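Local coordinates for aldehyde dehydrogenase (Trypanosoma brucei, PDB 5MYP), which probably catalyses the NAD+-dependent oxidation of aldehydes to carboxylic acids, as an aldehyde dehydrogenase of the trypanosome glycosome, at the interface of chains A and B. Coordinates in Å, arbitrary orientation; residue numbers count along the deposited sequence, not the author numbering. Chains: chain A/B, Aldehyde dehydrogenase.

The interface of chains A and B. Residues chain A 405, 409, 417-419; chain B 459-462.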
ATOM      1  N   ILE A 405      18.397 -20.165 -13.367  1.00 22.12           N
ATOM      2  CA  ILE A 405      17.172 -19.359 -13.268  1.00 22.16           C
ATOM      3  C   ILE A 405      16.876 -19.032 -11.802  1.00 22.79           C
ATOM      4  O   ILE A 405      16.606 -17.876 -11.465  1.00 21.73           O
ATOM      5  CB  ILE A 405      15.963 -20.078 -13.920  1.00 21.90           C
ATOM      6  CG1 ILE A 405      16.167 -20.205 -15.439  1.00 21.72           C
ATOM      7  CG2 ILE A 405      14.652 -19.346 -13.624  1.00 21.86           C
ATOM      8  CD1 ILE A 405      15.353 -21.310 -16.085  1.00 21.50           C
ATOM      9  N   GLU A 409      16.747 -15.257 -10.088  1.00 18.90           N
ATOM     10  CA  GLU A 409      15.513 -14.869  -9.379  1.00 18.76           C
ATOM     11  C   GLU A 409      15.776 -14.480  -7.925  1.00 18.42           C
ATOM     12  O   GLU A 409      15.346 -13.421  -7.466  1.00 17.84           O
ATOM     13  CB  GLU A 409      14.491 -16.013  -9.390  1.00 19.07           C
ATOM     14  CG  GLU A 409      13.794 -16.241 -10.720  1.00 19.53           C
ATOM     15  CD  GLU A 409      12.895 -17.469 -10.724  1.00 19.91           C
ATOM     16  OE1 GLU A 409      12.609 -18.033  -9.639  1.00 19.86           O
ATOM     17  OE2 GLU A 409      12.452 -17.873 -11.817  1.00 20.57           O
ATOM     18  N   VAL A 417       9.170 -11.391 -12.870  1.00 12.52           N
ATOM     19  CA  VAL A 417      10.129 -12.190 -13.630  1.00 12.83           C
ATOM     20  C   VAL A 417       9.359 -13.041 -14.635  1.00 13.12           C
ATOM     21  O   VAL A 417       8.369 -13.683 -14.270  1.00 12.89           O
ATOM     22  CB  VAL A 417      10.965 -13.118 -12.720  1.00 12.80           C
ATOM     23  CG1 VAL A 417      11.919 -13.990 -13.541  1.00 12.84           C
ATOM     24  CG2 VAL A 417      11.728 -12.299 -11.695  1.00 12.80           C
ATOM     25  N   VAL A 418       9.803 -13.024 -15.892  1.00 13.29           N
ATOM     26  CA  VAL A 418       9.336 -13.978 -16.893  1.00 13.62           C
ATOM     27  C   VAL A 418      10.538 -14.788 -17.364  1.00 14.12           C
ATOM     28  O   VAL A 418      11.584 -14.214 -17.684  1.00 13.97           O
ATOM     29  CB  VAL A 418       8.649 -13.309 -18.105  1.00 13.63           C
ATOM     30  CG1 VAL A 418       7.985 -14.362 -18.992  1.00 13.78           C
ATOM     31  CG2 VAL A 418       7.621 -12.286 -17.647  1.00 13.54           C
ATOM     32  N   VAL A 419      10.396 -16.114 -17.389  1.00 14.22           N
ATOM     33  CA  VAL A 419      11.440 -16.999 -17.906  1.00 14.68           C
ATOM     34  C   VAL A 419      11.076 -17.413 -19.334  1.00 14.98           C
ATOM     35  O   VAL A 419       9.967 -17.905 -19.585  1.00 15.08           O
ATOM     36  CB  VAL A 419      11.659 -18.238 -17.008  1.00 14.95           C
ATOM     37  CG1 VAL A 419      12.733 -19.158 -17.587  1.00 15.12           C
ATOM     38  CG2 VAL A 419      12.027 -17.807 -15.592  1.00 15.09           C
TER
ATOM     39  N   VAL B 459       6.090 -14.423 -10.781  1.00 15.25           N
ATOM     40  CA  VAL B 459       7.053 -15.092 -11.646  1.00 16.00           C
ATOM     41  C   VAL B 459       6.283 -15.970 -12.626  1.00 16.79           C
ATOM     42  O   VAL B 459       5.439 -16.758 -12.206  1.00 16.55           O
ATOM     43  CB  VAL B 459       8.054 -15.944 -10.832  1.00 15.88           C
ATOM     44  CG1 VAL B 459       9.030 -16.670 -11.751  1.00 16.01           C
ATOM     45  CG2 VAL B 459       8.811 -15.063  -9.850  1.00 15.83           C
ATOM     46  N   MET B 460       6.559 -15.800 -13.921  1.00 17.51           N
ATOM     47  CA  MET B 460       5.962 -16.614 -14.982  1.00 18.75           C
ATOM     48  C   MET B 460       7.080 -17.332 -15.726  1.00 19.29           C
ATOM     49  O   MET B 460       7.953 -16.681 -16.285  1.00 18.91           O
ATOM     50  CB  MET B 460       5.172 -15.734 -15.955  1.00 19.18           C
ATOM     51  CG  MET B 460       4.766 -16.432 -17.254  1.00 19.95           C
ATOM     52  SD  MET B 460       3.797 -15.380 -18.348  1.00 21.16           S
ATOM     53  CE  MET B 460       2.156 -15.651 -17.693  1.00 21.04           C
ATOM     54  N   ARG B 461       7.038 -18.663 -15.754  1.00 20.15           N
ATOM     55  CA  ARG B 461       8.054 -19.458 -16.449  1.00 20.85           C
ATOM     56  C   ARG B 461       7.445 -20.142 -17.665  1.00 21.35           C
ATOM     57  O   ARG B 461       6.467 -20.876 -17.541  1.00 20.59           O
ATOM     58  CB  ARG B 461       8.695 -20.479 -15.504  1.00 21.24           C
ATOM     59  CG  ARG B 461       9.166 -19.876 -14.193  1.00 21.60           C
ATOM     60  CD  ARG B 461      10.313 -20.662 -13.566  1.00 22.11           C
ATOM     61  NE  ARG B 461      10.652 -20.156 -12.230  1.00 22.11           N
ATOM     62  CZ  ARG B 461       9.964 -20.411 -11.114  1.00 22.54           C
ATOM     63  NH1 ARG B 461       8.877 -21.175 -11.133  1.00 22.60           N
ATOM     64  NH2 ARG B 461      10.356 -19.895  -9.957  1.00 22.34           N
ATOM     65  N   ARG B 462       8.027 -19.880 -18.835  1.00 21.91           N
ATOM     66  CA  ARG B 462       7.546 -20.437 -20.098  1.00 22.88           C
ATOM     67  C   ARG B 462       8.587 -21.358 -20.719  1.00 23.41           C
ATOM     68  O   ARG B 462       9.755 -21.351 -20.325  1.00 22.50           O
ATOM     69  CB  ARG B 462       7.188 -19.315 -21.075  1.00 23.45           C
ATOM     70  CG  ARG B 462       6.241 -18.277 -20.493  1.00 24.03           C
ATOM     71  CD  ARG B 462       5.563 -17.401 -21.538  1.00 24.48           C
ATOM     72  NE  ARG B 462       4.369 -18.051 -22.090  1.00 25.39           N
ATOM     73  CZ  ARG B 462       4.225 -18.531 -23.331  1.00 26.05           C
ATOM     74  NH1 ARG B 462       5.192 -18.432 -24.246  1.00 26.17           N
ATOM     75  NH2 ARG B 462       3.075 -19.108 -23.673  1.00 26.09           N
TER
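A:Val419 and B:Arg461 bury the most surface here, side by side on two strands that pair in parallel across the dimer: 417-419 of chain A and the last residues of 454-461 of chain B. The end of a strand from chain B thus adds to a sheet of chain A, an exchange typical of aldehyde dehydrogenase dimers, and the two-fold repeats it with the chains swapped. B:Met460 supplies the middle of the pairing through its backbone. B:Met460 N donates to the carbonyl O of A:Val417 at 2.8 Å. The carbonyl O of B:Met460 then accepts from A:Val419 N at 2.7 Å. Two residues on from that donor, B:Arg462 N reaches A:Val419 O at 2.9 Å, carrying the pairing just past the end of the chain B strand.

On one face of this added strand, B:Arg461 runs out over A:Val419. CG2 of A:Val419 lies 3.8 Å from CG of B:Arg461, so the aliphatic stem is packed before the charged end begins. With CG to NE extended (chi3 -174°), the stem carries the guanidinium to A:Glu409, which comes from helix 402-411 with its own chain extended beyond CG. The two charged groups meet side-on and nearly coplanar, their planes 24° apart. NE bonds OE2 in a salt bridge, NH2 bonds OE1, and both carboxylate oxygens use their syn lone pairs. This paired grip fixes the rotation of both groups and ties the helix of chain A to the chain B strand.

B:Val459 lies against one face of the B:Arg461 guanidinium. Its CG1 sits over that face towards the rim, shielding part of it. B:Val459 CG2 packs 4.1 Å from A:Val417 CB. The straighter of the two bonds in the ion pair runs from B:Arg461 NH2 to A:Glu409 OE1, 2.9 Å long and 171° at the hydrogen.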